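Probable host range protein 2-3 (Myxoma virus, PDB 5CZ3) probably acts as a host-range factor of the poxvirus C7 family, supporting multiplication of the virus in different cell types. Local coordinates at residues A[25-30]-A[112-117]; A[47-52]-A[101-106]; A[64-69]-A[75-80]. One frame throughout, in Å; residues are numbered along the deposited sequence.

Interaction 1: residues A[25-30]-A[112-117]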
loop_
_atom_site.group_PDB
_atom_site.type_symbol
_atom_site.label_atom_id
_atom_site.label_comp_id
_atom_site.label_asym_id
_atom_site.label_seq_id
_atom_site.Cartn_x
_atom_site.Cartn_y
_atom_site.Cartn_z
ATOM N N VAL A 25 6.819 -1.010 0.098
ATOM C CA VAL A 25 6.137 -0.342 -1.003
ATOM C C VAL A 25 6.656 1.086 -1.180
ATOM O O VAL A 25 6.606 1.650 -2.272
ATOM C CB VAL A 25 4.613 -0.326 -0.765
ATOM C CG1 VAL A 25 3.885 0.337 -1.920
ATOM C CG2 VAL A 25 4.105 -1.744 -0.562
ATOM N N ASN A 26 7.171 1.654 -0.095
ATOM C CA ASN A 26 7.692 3.019 -0.086
ATOM C C ASN A 26 8.767 3.295 -1.134
ATOM O O ASN A 26 9.554 2.412 -1.480
ATOM C CB ASN A 26 8.266 3.330 1.292
ATOM C CG ASN A 26 9.346 2.349 1.698
ATOM O OD1 ASN A 26 9.065 1.310 2.297
ATOM N ND2 ASN A 26 10.592 2.667 1.364
ATOM N N LEU A 27 8.798 4.527 -1.629
ATOM C CA LEU A 27 9.898 4.980 -2.471
ATOM C C LEU A 27 11.179 4.951 -1.646
ATOM O O LEU A 27 11.158 5.302 -0.467
ATOM C CB LEU A 27 9.640 6.392 -3.000
ATOM C CG LEU A 27 8.326 6.659 -3.734
ATOM C CD1 LEU A 27 8.215 8.134 -4.093
ATOM C CD2 LEU A 27 8.212 5.792 -4.979
ATOM N N PHE A 28 12.293 4.538 -2.245
ATOM C CA PHE A 28 13.540 4.517 -1.488
ATOM C C PHE A 28 14.110 5.929 -1.363
ATOM O O PHE A 28 15.118 6.144 -0.690
ATOM C CB PHE A 28 14.570 3.558 -2.108
ATOM C CG PHE A 28 14.844 3.782 -3.572
ATOM C CD1 PHE A 28 15.622 4.848 -3.998
ATOM C CD2 PHE A 28 14.372 2.888 -4.519
ATOM C CE1 PHE A 28 15.889 5.039 -5.344
ATOM C CE2 PHE A 28 14.637 3.071 -5.865
ATOM C CZ PHE A 28 15.398 4.147 -6.277
ATOM N N ASP A 29 13.448 6.884 -2.013
ATOM C CA ASP A 29 13.733 8.302 -1.824
ATOM C C ASP A 29 12.596 9.162 -2.363
ATOM O O ASP A 29 12.228 9.058 -3.534
ATOM C CB ASP A 29 15.046 8.694 -2.499
ATOM C CG ASP A 29 15.415 10.142 -2.248
ATOM O OD1 ASP A 29 15.953 10.439 -1.161
ATOM O OD2 ASP A 29 15.163 10.983 -3.137
ATOM N N GLY A 30 12.044 10.012 -1.503
ATOM C CA GLY A 30 10.985 10.925 -1.898
ATOM C C GLY A 30 9.886 11.030 -0.859
ATOM O O GLY A 30 9.476 10.026 -0.278
ATOM N N THR A 112 3.453 9.852 -8.779
ATOM C CA THR A 112 2.584 8.708 -9.039
ATOM C C THR A 112 3.166 7.746 -10.072
ATOM O O THR A 112 2.853 6.555 -10.059
ATOM C CB THR A 112 1.188 9.155 -9.515
ATOM O OG1 THR A 112 1.291 9.769 -10.805
ATOM C CG2 THR A 112 0.577 10.137 -8.526
ATOM N N ASP A 113 4.011 8.261 -10.961
ATOM C CA ASP A 113 4.597 7.437 -12.014
ATOM C C ASP A 113 5.657 6.481 -11.482
ATOM O O ASP A 113 6.003 5.507 -12.145
ATOM C CB ASP A 113 5.207 8.311 -13.112
ATOM C CG ASP A 113 4.157 9.009 -13.953
ATOM O OD1 ASP A 113 2.970 8.636 -13.852
ATOM O OD2 ASP A 113 4.521 9.930 -14.715
ATOM N N VAL A 114 6.180 6.757 -10.292
ATOM C CA VAL A 114 7.191 5.879 -9.714
ATOM C C VAL A 114 6.638 5.063 -8.548
ATOM O O VAL A 114 7.391 4.384 -7.848
ATOM C CB VAL A 114 8.436 6.665 -9.251
ATOM C CG1 VAL A 114 9.266 7.096 -10.454
ATOM C CG2 VAL A 114 8.043 7.860 -8.407
ATOM N N TYR A 115 5.325 5.126 -8.343
ATOM C CA TYR A 115 4.660 4.179 -7.456
ATOM C C TYR A 115 4.796 2.786 -8.059
ATOM O O TYR A 115 4.764 2.633 -9.280
ATOM C CB TYR A 115 3.177 4.515 -7.266
ATOM C CG TYR A 115 2.870 5.749 -6.443
ATOM C CD1 TYR A 115 3.857 6.397 -5.711
ATOM C CD2 TYR A 115 1.574 6.255 -6.387
ATOM C CE1 TYR A 115 3.562 7.526 -4.956
ATOM C CE2 TYR A 115 1.271 7.376 -5.638
ATOM C CZ TYR A 115 2.264 8.009 -4.925
ATOM O OH TYR A 115 1.955 9.124 -4.180
ATOM N N PRO A 116 4.947 1.762 -7.211
ATOM C CA PRO A 116 4.994 0.401 -7.752
ATOM C C PRO A 116 3.604 -0.100 -8.141
ATOM O O PRO A 116 2.603 0.357 -7.586
ATOM C CB PRO A 116 5.577 -0.413 -6.597
ATOM C CG PRO A 116 5.154 0.330 -5.379
ATOM C CD PRO A 116 5.162 1.788 -5.754
ATOM N N THR A 117 3.549 -1.027 -9.094
ATOM C CA THR A 117 2.282 -1.575 -9.560
ATOM C C THR A 117 2.268 -3.093 -9.429
ATOM O O THR A 117 3.168 -3.775 -9.918
ATOM C CB THR A 117 2.005 -1.187 -11.024
ATOM O OG1 THR A 117 2.062 0.238 -11.160
ATOM C CG2 THR A 117 0.634 -1.681 -11.459
#
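The hydroxyl of Tyr115, whose ring edge borders Leu27, is gripped by several groups: Ser32 OG and the backbone N of Ser105 hydrogen-bond to it, with the N of Asp106 adding a weak bond. Tyrosine suits this buried loop, since its ring can pack beside Leu27 while OH reaches polar partners beyond. Leu27 CD2 comes up near the plane of the ring, 4.5 Å from Tyr115 CD1. A type I beta turn from Thr112 to Tyr115 brings Val114 round to face Leu27, whose CD2 lies 4.0 Å from Val114 CG2 and also touches the Val114 carbonyl. At the other end, Val25 CG1, anti to its own backbone N (chi1 -179°), meets Pro116 CG at 3.7 Å, the two side chains crossing at about a right angle. Proline presents a compact apolar ring there, next to Cys35 of strand 34-40. Asn26 points away and bonds within its own loop: ND2 donates to Leu27 O at 3.3 Å, a long bond, nearly straight at N-H (173°) but from above the carbonyl plane. Thus two loops of the beta-sandwich meet through carbon surfaces without a mutual hydrogen bond, so polar bonds to other parts of the chain probably help to set their orientation.

Interaction 2: residues A[47-52]-A[101-106]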
loop_
_atom_site.group_PDB
_atom_site.type_symbol
_atom_site.label_atom_id
_atom_site.label_comp_id
_atom_site.label_asym_id
_atom_site.label_seq_id
_atom_site.Cartn_x
_atom_site.Cartn_y
_atom_site.Cartn_z
ATOM N N ILE A 47 -12.262 -7.323 0.498
ATOM C CA ILE A 47 -10.807 -7.327 0.547
ATOM C C ILE A 47 -10.310 -6.340 1.596
ATOM O O ILE A 47 -10.584 -5.143 1.517
ATOM C CB ILE A 47 -10.192 -6.986 -0.820
ATOM C CG1 ILE A 47 -10.671 -7.981 -1.876
ATOM C CG2 ILE A 47 -8.674 -6.998 -0.739
ATOM C CD1 ILE A 47 -10.188 -7.669 -3.269
ATOM N N THR A 48 -9.582 -6.854 2.582
ATOM C CA THR A 48 -9.093 -6.037 3.685
ATOM C C THR A 48 -7.634 -5.642 3.482
ATOM O O THR A 48 -6.768 -6.499 3.308
ATOM C CB THR A 48 -9.229 -6.775 5.034
ATOM O OG1 THR A 48 -10.588 -7.187 5.226
ATOM C CG2 THR A 48 -8.813 -5.871 6.185
ATOM N N PHE A 49 -7.371 -4.340 3.495
ATOM C CA PHE A 49 -6.007 -3.828 3.415
ATOM C C PHE A 49 -5.561 -3.267 4.759
ATOM O O PHE A 49 -6.264 -2.461 5.366
ATOM C CB PHE A 49 -5.883 -2.732 2.354
ATOM C CG PHE A 49 -6.199 -3.185 0.959
ATOM C CD1 PHE A 49 -7.505 -3.201 0.500
ATOM C CD2 PHE A 49 -5.186 -3.567 0.096
ATOM C CE1 PHE A 49 -7.795 -3.606 -0.787
ATOM C CE2 PHE A 49 -5.470 -3.975 -1.191
ATOM C CZ PHE A 49 -6.777 -3.994 -1.633
ATOM N N ILE A 50 -4.390 -3.690 5.222
ATOM C CA ILE A 50 -3.762 -3.042 6.365
ATOM C C ILE A 50 -2.440 -2.426 5.928
ATOM O O ILE A 50 -1.532 -3.126 5.480
ATOM C CB ILE A 50 -3.536 -4.020 7.534
ATOM C CG1 ILE A 50 -4.869 -4.340 8.209
ATOM C CG2 ILE A 50 -2.573 -3.422 8.550
ATOM C CD1 ILE A 50 -4.742 -5.196 9.444
ATOM N N LEU A 51 -2.348 -1.105 6.040
ATOM C CA LEU A 51 -1.144 -0.381 5.654
ATOM C C LEU A 51 -0.405 0.109 6.886
ATOM O O LEU A 51 -0.953 0.865 7.689
ATOM C CB LEU A 51 -1.481 0.805 4.741
ATOM C CG LEU A 51 -2.185 0.545 3.405
ATOM C CD1 LEU A 51 -3.696 0.450 3.576
ATOM C CD2 LEU A 51 -1.828 1.625 2.395
ATOM N N VAL A 52 0.841 -0.325 7.037
ATOM C CA VAL A 52 1.663 0.124 8.151
ATOM C C VAL A 52 2.673 1.155 7.667
ATOM O O VAL A 52 3.669 0.816 7.029
ATOM C CB VAL A 52 2.394 -1.046 8.824
ATOM C CG1 VAL A 52 3.238 -0.541 9.985
ATOM C CG2 VAL A 52 1.392 -2.094 9.295
ATOM N N ALA A 101 -6.979 -0.923 -7.524
ATOM C CA ALA A 101 -6.881 -0.108 -6.323
ATOM C C ALA A 101 -5.643 0.779 -6.376
ATOM O O ALA A 101 -4.519 0.289 -6.480
ATOM C CB ALA A 101 -6.855 -0.988 -5.085
ATOM N N ARG A 102 -5.859 2.089 -6.309
ATOM C CA ARG A 102 -4.759 3.042 -6.341
ATOM C C ARG A 102 -4.598 3.772 -5.016
ATOM O O ARG A 102 -5.466 4.545 -4.620
ATOM C CB ARG A 102 -4.967 4.066 -7.459
ATOM C CG ARG A 102 -4.891 3.500 -8.863
ATOM C CD ARG A 102 -4.730 4.625 -9.871
ATOM N NE ARG A 102 -4.085 4.176 -11.101
ATOM C CZ ARG A 102 -4.739 3.872 -12.214
ATOM N NH1 ARG A 102 -6.060 3.972 -12.255
ATOM N NH2 ARG A 102 -4.073 3.471 -13.289
ATOM N N PHE A 103 -3.484 3.528 -4.335
ATOM C CA PHE A 103 -3.137 4.304 -3.152
ATOM C C PHE A 103 -2.196 5.431 -3.557
ATOM O O PHE A 103 -1.360 5.253 -4.441
ATOM C CB PHE A 103 -2.498 3.420 -2.080
ATOM C CG PHE A 103 -3.446 2.428 -1.474
ATOM C CD1 PHE A 103 -4.272 2.795 -0.423
ATOM C CD2 PHE A 103 -3.515 1.131 -1.953
ATOM C CE1 PHE A 103 -5.150 1.887 0.138
ATOM C CE2 PHE A 103 -4.390 0.217 -1.396
ATOM C CZ PHE A 103 -5.208 0.596 -0.349
ATOM N N TYR A 104 -2.338 6.590 -2.922
ATOM C CA TYR A 104 -1.538 7.752 -3.294
ATOM C C TYR A 104 -1.511 8.828 -2.216
ATOM O O TYR A 104 -2.475 9.009 -1.472
ATOM C CB TYR A 104 -2.056 8.356 -4.604
ATOM C CG TYR A 104 -3.494 8.829 -4.550
ATOM C CD1 TYR A 104 -4.547 7.941 -4.731
ATOM C CD2 TYR A 104 -3.798 10.167 -4.331
ATOM C CE1 TYR A 104 -5.862 8.369 -4.687
ATOM C CE2 TYR A 104 -5.111 10.605 -4.285
ATOM C CZ TYR A 104 -6.138 9.701 -4.465
ATOM O OH TYR A 104 -7.445 10.130 -4.422
ATOM N N SER A 105 -0.392 9.540 -2.145
ATOM C CA SER A 105 -0.253 10.680 -1.248
ATOM C C SER A 105 -0.254 11.976 -2.048
ATOM O O SER A 105 -0.498 13.052 -1.504
ATOM C CB SER A 105 1.031 10.570 -0.424
ATOM O OG SER A 105 2.177 10.575 -1.259
ATOM N N ASP A 106 0.023 11.861 -3.344
ATOM C CA ASP A 106 0.128 13.028 -4.211
ATOM C C ASP A 106 -0.570 12.809 -5.551
ATOM O O ASP A 106 -0.871 11.676 -5.931
ATOM C CB ASP A 106 1.598 13.385 -4.440
ATOM C CG ASP A 106 2.342 13.648 -3.146
ATOM O OD1 ASP A 106 2.335 14.806 -2.680
ATOM O OD2 ASP A 106 2.933 12.696 -2.591
#
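Phe49, Leu51 and Phe103 share one first torsion, each with CG anti to its carbonyl carbon and beside the backbone N (chi1 between -60° and -68°); their CB atoms already point to the facing strand, and this torsion sets where the rings and the leucine branch meet. Phe103 reaches Phe49 with its far rim: CZ stands over one face of the Phe49 ring, 4.1 Å from Phe49 CG and displaced toward the rim. The ring centroids are 5.6 Å apart and the planes are inclined at 66°, an edge-to-face pair in which the C-H edge of Phe103 meets the pi face of Phe49. Leu51 approaches from the opposite direction and lays a methyl on the Phe103 face. Its CD2 is 4.2 Å from the ring centroid and only 20° off the normal, a CH-pi contact, while CD1 adds a touch at 4.0 Å to Phe103 CE1. These residues join the two sheets of the beta-sandwich that makes up the C7 protein: strand 45-54 belongs to one, strand 99-104 to the other, and the CA atoms of Leu51 and Phe103 are 10.2 Å apart. Large apolar side chains suit such a spacing. Small Ala101 also points inward, beside Met68 and Leu70 of strand 67-70, while Ile37 and Leu39 of strand 34-40 pack against Phe49. Past the end of the strand the chemistry turns polar. Ser105 OG donates to Asp106 OD2 at 2.6 Å, from above the carboxylate plane; Ser32 OG also bonds both atoms, and Asp106 OD1 forms a salt bridge with Lys64 NZ.

Interaction 3: residues A[64-69]-A[75-80]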
loop_
_atom_site.group_PDB
_atom_site.type_symbol
_atom_site.label_atom_id
_atom_site.label_comp_id
_atom_site.label_asym_id
_atom_site.label_seq_id
_atom_site.Cartn_x
_atom_site.Cartn_y
_atom_site.Cartn_z
ATOM N N LYS A 64 1.871 13.355 5.101
ATOM C CA LYS A 64 0.694 13.473 4.247
ATOM C C LYS A 64 -0.282 12.333 4.524
ATOM O O LYS A 64 0.119 11.282 5.019
ATOM C CB LYS A 64 1.104 13.472 2.771
ATOM C CG LYS A 64 2.218 14.452 2.428
ATOM C CD LYS A 64 2.539 14.420 0.941
ATOM C CE LYS A 64 3.809 15.198 0.633
ATOM N NZ LYS A 64 4.197 15.093 -0.801
ATOM N N PRO A 65 -1.571 12.533 4.214
ATOM C CA PRO A 65 -2.502 11.412 4.379
ATOM C C PRO A 65 -2.352 10.392 3.256
ATOM O O PRO A 65 -1.795 10.719 2.208
ATOM C CB PRO A 65 -3.884 12.081 4.323
ATOM C CG PRO A 65 -3.627 13.565 4.388
ATOM C CD PRO A 65 -2.262 13.770 3.825
ATOM N N ILE A 66 -2.831 9.172 3.476
ATOM C CA ILE A 66 -2.915 8.191 2.402
ATOM C C ILE A 66 -4.330 8.176 1.845
ATOM O O ILE A 66 -5.296 8.016 2.591
ATOM C CB ILE A 66 -2.548 6.769 2.870
ATOM C CG1 ILE A 66 -1.115 6.727 3.399
ATOM C CG2 ILE A 66 -2.726 5.775 1.731
ATOM C CD1 ILE A 66 -0.619 5.332 3.710
ATOM N N HIS A 67 -4.454 8.355 0.536
ATOM C CA HIS A 67 -5.757 8.300 -0.110
ATOM C C HIS A 67 -5.853 7.074 -1.007
ATOM O O HIS A 67 -4.851 6.410 -1.276
ATOM C CB HIS A 67 -6.014 9.575 -0.915
ATOM C CG HIS A 67 -5.927 10.827 -0.102
ATOM N ND1 HIS A 67 -4.917 11.752 -0.265
ATOM C CD2 HIS A 67 -6.720 11.306 0.886
ATOM C CE1 HIS A 67 -5.095 12.748 0.585
ATOM N NE2 HIS A 67 -6.181 12.501 1.295
ATOM N N MET A 68 -7.061 6.771 -1.468
ATOM C CA MET A 68 -7.268 5.603 -2.313
ATOM C C MET A 68 -8.471 5.759 -3.237
ATOM O O MET A 68 -9.505 6.302 -2.846
ATOM C CB MET A 68 -7.436 4.348 -1.452
ATOM C CG MET A 68 -7.835 3.100 -2.225
ATOM S SD MET A 68 -8.513 1.808 -1.167
ATOM C CE MET A 68 -8.823 0.521 -2.371
ATOM N N ARG A 69 -8.319 5.288 -4.470
ATOM C CA ARG A 69 -9.438 5.181 -5.392
ATOM C C ARG A 69 -9.573 3.754 -5.905
ATOM O O ARG A 69 -8.611 3.173 -6.409
ATOM C CB ARG A 69 -9.277 6.142 -6.570
ATOM C CG ARG A 69 -9.401 7.604 -6.202
ATOM C CD ARG A 69 -9.634 8.448 -7.440
ATOM N NE ARG A 69 -9.722 9.869 -7.121
ATOM C CZ ARG A 69 -10.864 10.519 -6.920
ATOM N NH1 ARG A 69 -12.019 9.875 -7.008
ATOM N NH2 ARG A 69 -10.852 11.814 -6.634
ATOM N N ILE A 75 -12.171 6.265 -1.962
ATOM C CA ILE A 75 -12.426 5.386 -0.827
ATOM C C ILE A 75 -11.737 5.902 0.430
ATOM O O ILE A 75 -10.533 6.160 0.429
ATOM C CB ILE A 75 -11.948 3.946 -1.100
ATOM C CG1 ILE A 75 -12.604 3.388 -2.365
ATOM C CG2 ILE A 75 -12.254 3.051 0.094
ATOM C CD1 ILE A 75 -14.090 3.132 -2.219
ATOM N N ARG A 76 -12.511 6.051 1.499
ATOM C CA ARG A 76 -11.986 6.500 2.781
ATOM C C ARG A 76 -10.945 5.526 3.318
ATOM O O ARG A 76 -11.171 4.317 3.350
ATOM C CB ARG A 76 -13.123 6.664 3.792
ATOM N N VAL A 77 -9.799 6.060 3.726
ATOM C CA VAL A 77 -8.727 5.251 4.292
ATOM C C VAL A 77 -8.504 5.629 5.751
ATOM O O VAL A 77 -7.692 6.503 6.054
ATOM C CB VAL A 77 -7.411 5.423 3.512
ATOM C CG1 VAL A 77 -6.352 4.460 4.031
ATOM C CG2 VAL A 77 -7.647 5.205 2.029
ATOM N N PRO A 78 -9.240 4.976 6.661
ATOM C CA PRO A 78 -9.186 5.284 8.092
ATOM C C PRO A 78 -7.815 5.032 8.707
ATOM O O PRO A 78 -7.252 3.950 8.538
ATOM C CB PRO A 78 -10.224 4.331 8.697
ATOM C CG PRO A 78 -11.112 3.957 7.566
ATOM C CD PRO A 78 -10.230 3.928 6.364
ATOM N N LEU A 79 -7.285 6.030 9.402
ATOM C CA LEU A 79 -6.095 5.847 10.222
ATOM C C LEU A 79 -6.543 5.324 11.580
ATOM O O LEU A 79 -6.812 6.101 12.491
ATOM C CB LEU A 79 -5.318 7.158 10.359
ATOM C CG LEU A 79 -4.184 7.236 11.383
ATOM C CD1 LEU A 79 -3.096 6.228 11.065
ATOM C CD2 LEU A 79 -3.620 8.647 11.439
ATOM N N VAL A 80 -6.629 4.005 11.712
ATOM C CA VAL A 80 -7.295 3.398 12.862
ATOM C C VAL A 80 -6.419 3.237 14.106
ATOM O O VAL A 80 -6.941 3.057 15.204
ATOM C CB VAL A 80 -7.865 2.014 12.496
ATOM C CG1 VAL A 80 -8.878 2.144 11.372
ATOM C CG2 VAL A 80 -6.746 1.064 12.103
#
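Val77 packs closely on Ile66 O and Met68 CB, whereas His67 and Arg76 point away from the contact. Branched at CB, Val77 spreads over both: CG2 lies 3.6 Å from Met68 CB, CG1 reaches Ile66 CG2 at 4.5 Å, and CB sits 3.5 Å from Ile66 O. Farther along, Met68 and Ile75 run side by side in the same direction, with Met68 SD 4.0 Å from Ile75 CB. An extended methionine, CG anti to the backbone N (chi1 173°), reaches far enough to touch Ile93 of the opposite sheet. The two segments share one hydrogen bond, Ile75 N to Met68 O, 2.8 Å long with an N-H...O angle of 164°, the donor tilted 26° from the carbonyl plane. It lies where strands 67-70 and 73-75 run antiparallel at the margin of the mixed sheet. On the loose side, His67 is exposed, Arg76 is modelled only as far as CB, and exposed Pro78 carries the chain away toward strand 79-82 of the other sheet. Because a single backbone bond joins the segments, cohesion beyond Ile75 probably rests mainly on the packing of Val77 against Ile66 and Met68.

From the N terminus, the chain first passes residues 25-30, on the way from strand 20-23 to strand 34-40, and interaction 1 closes a long loop when 112-117 comes back to them. Within that loop, strand 45-54 opens interaction 2, which 101-106 completes, and within this second loop lies the short return of interaction 3, whose second segment leads from the mixed sheet into strand 79-82 of the other. The three are thus concentric and none crosses another. Interaction 2 bridges the two sheets, and interaction 1 joins two loops. Interactions 2 and 3, with centres about 7 Å apart, use strands 99-104 and 67-70, neighbours in the mixed sheet; interactions 1 and 2 touch through Tyr115 and Ser105, and 1 and 3 do not touch.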